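Local coordinates for putative isochorismatase (Streptomyces avermitilis, PDB 3KL2), which is of unknown function but belongs to the isochorismatase-like family of cysteine hydrolases and probably acts as a hydrolase, at residues N60-A63 / V64-A68; R91-G95 / I96-V100; H194-A197 / I198-F202. All coordinates share one frame; numbering follows the deposited sequence.

Interaction 1 (N60-A63 / V64-A68); sequences NTVA and VVDAA
Asp66 holds CG beside its own backbone N (chi1 -72°), and Val62 places CG1 anti to N (chi1 173°), so that on successive turns of helix 57-71 the two side chains lie side by side and point the same way. Their meeting is slight: Val62 CG1 approaches Asp66 OD2 to 4.0 Å, a methyl group next to a carboxylate oxygen. The backbone beneath does more, since Asp66 N donates to Val62 O over 2.9 Å in a nearly straight bond (N-H...O 168°). One residue back, Val65 N reaches Thr61 O at 2.8 Å, and Val65 CG2 brushes the same carbonyl oxygen at 3.4 Å. Val64 N divides itself between two weak bonds, to Asn60 O and Thr61 O, while Val64 CG2 presses on Asn60 O at 3.2 Å. The inner face of the helix is fitted to the fold: Thr61 and Val65 rest on Leu30 of strand 26-31, Val64 lies on Ser211 of helix 211-218, and the polar end of Asn60 is tied by ND2 to Asp184 O. Thr61 OG1 is likewise bonded, to Met57 O and Tyr33 OH. The chemistry is that of an amphipathic helix, with buried Val64 and Val65 packed on helix 211-218 and strand 26-31 and the Asp66 carboxylate on the exposed flank, where solvent can probably pay for its charge.

Interaction 2 (R91-G95 / I96-V100); sequences RHPYG and ILKGV
Lys98 starts out against Pro93 and Gly95 and then leads away from them, so its inner half makes the contact. Its CB sits 3.3 Å from Gly95 O and, more loosely, 4.0 Å from Pro93 O. With CG anti to the backbone N (chi1 -174°), the next carbon is placed alongside Pro93 O at 3.7 Å. From there CD and CE carry the chain onward in extended form until a bend at the last torsion delivers NZ to Asp102, with which it makes a salt bridge one turn further along the helix. The root of the residue is held as well: the Pro93 ring lays CB and CG against Lys98 CA, CB at 4.1 Å, and Lys98 N donates to Gly95 O over 3.1 Å. That bond closes a turn of the chain leading into helix 96-103, its donor standing 46° out of the carbonyl plane. Gly95 has positive phi (70°), a backbone shape that glycine adopts easily. Tyr94 leaves the turn and meets another copy of the protein: its OH is bonded to Phe177 O and Val179 N of the second subunit, and its ring meets Tyr173 of that subunit edge-to-face. The hydroxyl of the same Tyr173 also bonds Tyr94 O and Leu97 N. The chemistry therefore divides the labour, aliphatic carbons and the Lys98 N to Gly95 O bond shaping the turn while polar groups of a neighbouring subunit bind its backbone, consistent with a turn that helps build the assembly.

Interaction 3 (H194-A197 / I198-F202); sequences HNNA and ISYDF
His194 and Ile198 form the tightly packed part of the contact on helix 191-205, the crossover helix of a beta-alpha-beta unit between strands 178-187 and 207-209. With CG1 beside the backbone N (chi1 -73°), Ile198 brings CD1 over one face of the imidazole in a CH-pi contact, 3.4 Å from the ring centroid and displaced toward NE2. The ring is also tethered on its other nitrogen, ND1 being bonded to Thr161 OG1. Further along, the helix widens into a pi-type turn: Phe202 N donates to Ala197 O at 3.0 Å, five residues back, and the Phe202 ring leans CE2 against Ala197 CB at 4.3 Å; the ring also packs on Val165 and Met169 of helix 164-174.

The outer side is looser. Asn196 and Tyr200 run side by side, amide and ring planes only 17° apart, with OD1 of Asn196 3.8 Å from CE2 of Tyr200. Asn196 also packs on its counterpart in the second subunit, and Tyr200 on Glu193 there. An alanine in place of Tyr200 is likely to leave the Asn196 amide freer to turn and to open a gap against that Glu193. At exposed Ser199, OG donates to Asn195 O at 2.7 Å while Ser199 N reaches the same oxygen at 3.0 Å, from the opposite face of the carbonyl plane.

In the fold
Read from the N terminus, the three contacts come in series, and none crosses or encloses another. Each joins adjoining pieces of chain, so the loop it closes is a single helical or helix-entry turn. Interaction 1 lies on helix 57-71, which packs on strand 26-31 and helix 211-218. After strand 75-78 the chain runs out to interaction 2, whose centre is about 33 Å from that of interaction 1, across the chain's centre. Interaction 3 follows on helix 191-205, against helix 164-174 and strand 178-187 of the parallel sheet. Interactions 2 and 3, about 13 Å apart at their nearest atoms, both touch the second subunit, whereas no other chain of the assembly touches interaction 1.

Interaction 1 (N60-A63 / V64-A68)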
loop_
_atom_site.group_PDB
_atom_site.type_symbol
_atom_site.label_atom_id
_atom_site.label_comp_id
_atom_site.label_asym_id
_atom_site.label_seq_id
_atom_site.Cartn_x
_atom_site.Cartn_y
_atom_site.Cartn_z
ATOM N N ASN A 60 -30.318 -12.434 2.971
ATOM C CA ASN A 60 -29.954 -11.594 4.115
ATOM C C ASN A 60 -29.198 -10.340 3.629
ATOM O O ASN A 60 -29.340 -9.256 4.176
ATOM C CB ASN A 60 -29.067 -12.372 5.104
ATOM C CG ASN A 60 -29.801 -13.449 5.866
ATOM O OD1 ASN A 60 -30.943 -13.275 6.294
ATOM N ND2 ASN A 60 -29.117 -14.569 6.080
ATOM N N THR A 61 -28.381 -10.513 2.609
ATOM C CA THR A 61 -27.632 -9.390 2.056
ATOM C C THR A 61 -28.608 -8.387 1.454
ATOM O O THR A 61 -28.482 -7.177 1.686
ATOM C CB THR A 61 -26.611 -9.842 0.996
ATOM O OG1 THR A 61 -25.786 -10.875 1.543
ATOM C CG2 THR A 61 -25.722 -8.670 0.572
ATOM N N VAL A 62 -29.608 -8.909 0.730
ATOM C CA VAL A 62 -30.633 -8.064 0.095
ATOM C C VAL A 62 -31.300 -7.206 1.145
ATOM O O VAL A 62 -31.375 -6.012 0.990
ATOM C CB VAL A 62 -31.651 -8.875 -0.707
ATOM C CG1 VAL A 62 -32.796 -7.976 -1.220
ATOM C CG2 VAL A 62 -30.953 -9.556 -1.864
ATOM N N ALA A 63 -31.734 -7.813 2.240
ATOM C CA ALA A 63 -32.366 -7.066 3.307
ATOM C C ALA A 63 -31.428 -6.011 3.933
ATOM O O ALA A 63 -31.898 -5.001 4.475
ATOM C CB ALA A 63 -32.884 -8.013 4.372
ATOM N N VAL A 64 -30.117 -6.224 3.877
ATOM C CA VAL A 64 -29.204 -5.273 4.492
ATOM C C VAL A 64 -28.946 -4.133 3.511
ATOM O O VAL A 64 -28.794 -2.966 3.905
ATOM C CB VAL A 64 -27.861 -5.906 4.926
ATOM C CG1 VAL A 64 -26.906 -4.816 5.393
ATOM C CG2 VAL A 64 -28.050 -6.938 6.041
ATOM N N VAL A 65 -28.905 -4.475 2.229
ATOM C CA VAL A 65 -28.749 -3.471 1.198
ATOM C C VAL A 65 -29.963 -2.537 1.214
ATOM O O VAL A 65 -29.823 -1.310 1.365
ATOM C CB VAL A 65 -28.558 -4.136 -0.180
ATOM C CG1 VAL A 65 -28.859 -3.161 -1.290
ATOM C CG2 VAL A 65 -27.134 -4.710 -0.305
ATOM N N ASP A 66 -31.155 -3.117 1.077
ATOM C CA ASP A 66 -32.412 -2.342 1.161
ATOM C C ASP A 66 -32.388 -1.350 2.332
ATOM O O ASP A 66 -32.616 -0.153 2.134
ATOM C CB ASP A 66 -33.632 -3.259 1.271
ATOM C CG ASP A 66 -33.962 -3.988 -0.038
ATOM O OD1 ASP A 66 -33.316 -3.726 -1.082
ATOM O OD2 ASP A 66 -34.893 -4.838 -0.016
ATOM N N ALA A 67 -32.075 -1.823 3.534
ATOM C CA ALA A 67 -32.029 -0.924 4.689
ATOM C C ALA A 67 -30.940 0.140 4.536
ATOM O O ALA A 67 -31.102 1.271 4.983
ATOM C CB ALA A 67 -31.847 -1.686 5.969
ATOM N N ALA A 68 -29.844 -0.229 3.903
ATOM C CA ALA A 68 -28.716 0.677 3.697
ATOM C C ALA A 68 -29.161 1.851 2.829
ATOM O O ALA A 68 -29.014 3.000 3.235
ATOM C CB ALA A 68 -27.549 -0.054 3.071
#

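Interaction 2 (R91-G95 / I96-V100)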
loop_
_atom_site.group_PDB
_atom_site.type_symbol
_atom_site.label_atom_id
_atom_site.label_comp_id
_atom_site.label_asym_id
_atom_site.label_seq_id
_atom_site.Cartn_x
_atom_site.Cartn_y
_atom_site.Cartn_z
ATOM N N ARG A 91 1.628 -16.912 -15.892
ATOM C CA ARG A 91 1.248 -18.142 -16.626
ATOM C C ARG A 91 1.286 -19.411 -15.763
ATOM O O ARG A 91 0.743 -20.435 -16.151
ATOM C CB ARG A 91 2.150 -18.364 -17.843
ATOM C CG ARG A 91 2.111 -17.262 -18.872
ATOM C CD ARG A 91 3.503 -17.067 -19.512
ATOM N NE ARG A 91 3.899 -18.227 -20.318
ATOM C CZ ARG A 91 4.317 -18.187 -21.590
ATOM N NH1 ARG A 91 4.445 -17.022 -22.262
ATOM N NH2 ARG A 91 4.643 -19.339 -22.204
ATOM N N HIS A 92 1.908 -19.335 -14.600
ATOM C CA HIS A 92 2.109 -20.493 -13.742
ATOM C C HIS A 92 1.636 -20.155 -12.336
ATOM O O HIS A 92 2.424 -20.127 -11.426
ATOM C CB HIS A 92 3.587 -20.863 -13.742
ATOM C CG HIS A 92 4.096 -21.274 -15.095
ATOM N ND1 HIS A 92 3.402 -22.141 -15.922
ATOM C CD2 HIS A 92 5.227 -20.938 -15.765
ATOM C CE1 HIS A 92 4.092 -22.321 -17.036
ATOM N NE2 HIS A 92 5.206 -21.609 -16.965
ATOM N N PRO A 93 0.340 -19.877 -12.173
ATOM C CA PRO A 93 -0.153 -19.549 -10.849
ATOM C C PRO A 93 -0.111 -20.747 -9.850
ATOM O O PRO A 93 0.010 -21.902 -10.251
ATOM C CB PRO A 93 -1.603 -19.096 -11.115
ATOM C CG PRO A 93 -1.982 -19.792 -12.360
ATOM C CD PRO A 93 -0.726 -19.928 -13.178
ATOM N N TYR A 94 -0.184 -20.422 -8.567
ATOM C CA TYR A 94 -0.290 -21.382 -7.482
ATOM C C TYR A 94 -1.328 -20.816 -6.517
ATOM O O TYR A 94 -1.820 -19.674 -6.702
ATOM C CB TYR A 94 1.076 -21.607 -6.784
ATOM C CG TYR A 94 1.562 -20.459 -5.875
ATOM C CD1 TYR A 94 2.205 -19.336 -6.398
ATOM C CD2 TYR A 94 1.395 -20.519 -4.502
ATOM C CE1 TYR A 94 2.674 -18.310 -5.571
ATOM C CE2 TYR A 94 1.838 -19.516 -3.683
ATOM C CZ TYR A 94 2.479 -18.400 -4.211
ATOM O OH TYR A 94 2.892 -17.397 -3.357
ATOM N N GLY A 95 -1.690 -21.617 -5.517
ATOM C CA GLY A 95 -2.631 -21.207 -4.496
ATOM C C GLY A 95 -4.000 -21.099 -5.093
ATOM O O GLY A 95 -4.257 -21.645 -6.140
ATOM N N ILE A 96 -4.867 -20.363 -4.432
ATOM C CA ILE A 96 -6.280 -20.315 -4.774
ATOM C C ILE A 96 -6.587 -19.716 -6.160
ATOM O O ILE A 96 -7.625 -20.018 -6.723
ATOM C CB ILE A 96 -7.055 -19.553 -3.676
ATOM C CG1 ILE A 96 -8.580 -19.705 -3.809
ATOM C CG2 ILE A 96 -6.665 -18.093 -3.704
ATOM C CD1 ILE A 96 -9.117 -21.128 -3.664
ATOM N N LEU A 97 -5.703 -18.890 -6.720
ATOM C CA LEU A 97 -5.977 -18.286 -8.031
ATOM C C LEU A 97 -5.744 -19.276 -9.154
ATOM O O LEU A 97 -6.255 -19.093 -10.248
ATOM C CB LEU A 97 -5.152 -17.013 -8.289
ATOM C CG LEU A 97 -5.565 -15.691 -7.627
ATOM C CD1 LEU A 97 -4.565 -14.612 -8.021
ATOM C CD2 LEU A 97 -7.035 -15.246 -7.948
ATOM N N LYS A 98 -4.974 -20.318 -8.884
ATOM C CA LYS A 98 -4.758 -21.382 -9.856
ATOM C C LYS A 98 -6.089 -22.073 -10.203
ATOM O O LYS A 98 -6.302 -22.502 -11.342
ATOM C CB LYS A 98 -3.792 -22.416 -9.296
ATOM C CG LYS A 98 -3.351 -23.537 -10.284
ATOM C CD LYS A 98 -2.965 -24.794 -9.498
ATOM C CE LYS A 98 -2.207 -25.854 -10.316
ATOM N NZ LYS A 98 -2.607 -25.848 -11.767
ATOM N N GLY A 99 -6.977 -22.176 -9.216
ATOM C CA GLY A 99 -8.290 -22.753 -9.432
ATOM C C GLY A 99 -9.188 -21.894 -10.306
ATOM O O GLY A 99 -9.941 -22.423 -11.146
ATOM N N VAL A 100 -9.113 -20.576 -10.098
ATOM C CA VAL A 100 -9.828 -19.604 -10.904
ATOM C C VAL A 100 -9.408 -19.763 -12.354
ATOM O O VAL A 100 -10.254 -19.873 -13.249
ATOM C CB VAL A 100 -9.533 -18.168 -10.420
ATOM C CG1 VAL A 100 -9.910 -17.126 -11.478
ATOM C CG2 VAL A 100 -10.235 -17.915 -9.081
#

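Interaction 3 (H194-A197 / I198-F202)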
loop_
_atom_site.group_PDB
_atom_site.type_symbol
_atom_site.label_atom_id
_atom_site.label_comp_id
_atom_site.label_asym_id
_atom_site.label_seq_id
_atom_site.Cartn_x
_atom_site.Cartn_y
_atom_site.Cartn_z
ATOM N N HIS A 194 -16.068 -22.152 6.997
ATOM C CA HIS A 194 -16.904 -20.990 7.299
ATOM C C HIS A 194 -17.004 -20.666 8.790
ATOM O O HIS A 194 -16.723 -19.546 9.208
ATOM C CB HIS A 194 -18.290 -21.262 6.713
ATOM C CG HIS A 194 -19.312 -20.215 7.010
ATOM N ND1 HIS A 194 -19.453 -19.074 6.246
ATOM C CD2 HIS A 194 -20.279 -20.161 7.961
ATOM C CE1 HIS A 194 -20.464 -18.362 6.720
ATOM N NE2 HIS A 194 -20.982 -18.998 7.759
ATOM N N ASN A 195 -17.393 -21.657 9.582
ATOM C CA ASN A 195 -17.639 -21.500 11.015
ATOM C C ASN A 195 -16.365 -21.158 11.786
ATOM O O ASN A 195 -16.410 -20.410 12.763
ATOM C CB ASN A 195 -18.192 -22.806 11.611
ATOM C CG ASN A 195 -19.556 -23.203 11.054
ATOM O OD1 ASN A 195 -20.280 -22.407 10.495
ATOM N ND2 ASN A 195 -19.910 -24.459 11.255
ATOM N N ASN A 196 -15.249 -21.760 11.370
ATOM C CA ASN A 196 -13.985 -21.564 12.045
ATOM C C ASN A 196 -13.522 -20.102 11.833
ATOM O O ASN A 196 -13.263 -19.362 12.811
ATOM C CB ASN A 196 -12.966 -22.628 11.602
ATOM C CG ASN A 196 -13.217 -24.057 12.296
ATOM O OD1 ASN A 196 -13.733 -24.149 13.419
ATOM N ND2 ASN A 196 -12.822 -25.132 11.615
ATOM N N ALA A 197 -13.490 -19.672 10.575
ATOM C CA ALA A 197 -13.206 -18.290 10.240
ATOM C C ALA A 197 -14.067 -17.311 11.062
ATOM O O ALA A 197 -13.535 -16.377 11.663
ATOM C CB ALA A 197 -13.375 -18.044 8.740
ATOM N N ILE A 198 -15.373 -17.539 11.125
ATOM C CA ILE A 198 -16.245 -16.616 11.849
ATOM C C ILE A 198 -15.945 -16.572 13.367
ATOM O O ILE A 198 -15.856 -15.466 13.936
ATOM C CB ILE A 198 -17.735 -16.928 11.612
ATOM C CG1 ILE A 198 -18.142 -16.502 10.199
ATOM C CG2 ILE A 198 -18.639 -16.191 12.627
ATOM C CD1 ILE A 198 -19.397 -17.220 9.661
ATOM N N SER A 199 -15.768 -17.746 13.993
ATOM C CA SER A 199 -15.584 -17.857 15.462
ATOM C C SER A 199 -14.191 -17.469 15.954
ATOM O O SER A 199 -14.054 -16.908 17.035
ATOM C CB SER A 199 -15.852 -19.300 15.972
ATOM O OG SER A 199 -17.006 -19.876 15.387
ATOM N N TYR A 200 -13.168 -17.828 15.186
ATOM C CA TYR A 200 -11.789 -17.644 15.592
ATOM C C TYR A 200 -11.167 -16.345 15.024
ATOM O O TYR A 200 -10.654 -15.537 15.792
ATOM C CB TYR A 200 -10.953 -18.828 15.106
ATOM C CG TYR A 200 -11.339 -20.217 15.647
ATOM C CD1 TYR A 200 -12.254 -20.368 16.705
ATOM C CD2 TYR A 200 -10.734 -21.375 15.124
ATOM C CE1 TYR A 200 -12.579 -21.612 17.205
ATOM C CE2 TYR A 200 -11.040 -22.630 15.633
ATOM C CZ TYR A 200 -11.975 -22.750 16.677
ATOM O OH TYR A 200 -12.310 -23.999 17.203
ATOM N N ASP A 201 -11.223 -16.164 13.698
ATOM C CA ASP A 201 -10.534 -15.077 12.987
ATOM C C ASP A 201 -11.303 -13.735 13.007
ATOM O O ASP A 201 -10.744 -12.689 13.328
ATOM C CB ASP A 201 -10.305 -15.470 11.518
ATOM C CG ASP A 201 -9.322 -16.638 11.341
ATOM O OD1 ASP A 201 -8.506 -16.892 12.232
ATOM O OD2 ASP A 201 -9.359 -17.293 10.272
ATOM N N PHE A 202 -12.590 -13.771 12.681
ATOM C CA PHE A 202 -13.358 -12.557 12.577
ATOM C C PHE A 202 -13.286 -11.617 13.788
ATOM O O PHE A 202 -13.249 -10.417 13.564
ATOM C CB PHE A 202 -14.817 -12.826 12.239
ATOM C CG PHE A 202 -15.087 -13.084 10.772
ATOM C CD1 PHE A 202 -16.340 -12.801 10.235
ATOM C CD2 PHE A 202 -14.143 -13.648 9.948
ATOM C CE1 PHE A 202 -16.614 -13.056 8.906
ATOM C CE2 PHE A 202 -14.428 -13.901 8.619
ATOM C CZ PHE A 202 -15.649 -13.596 8.103
#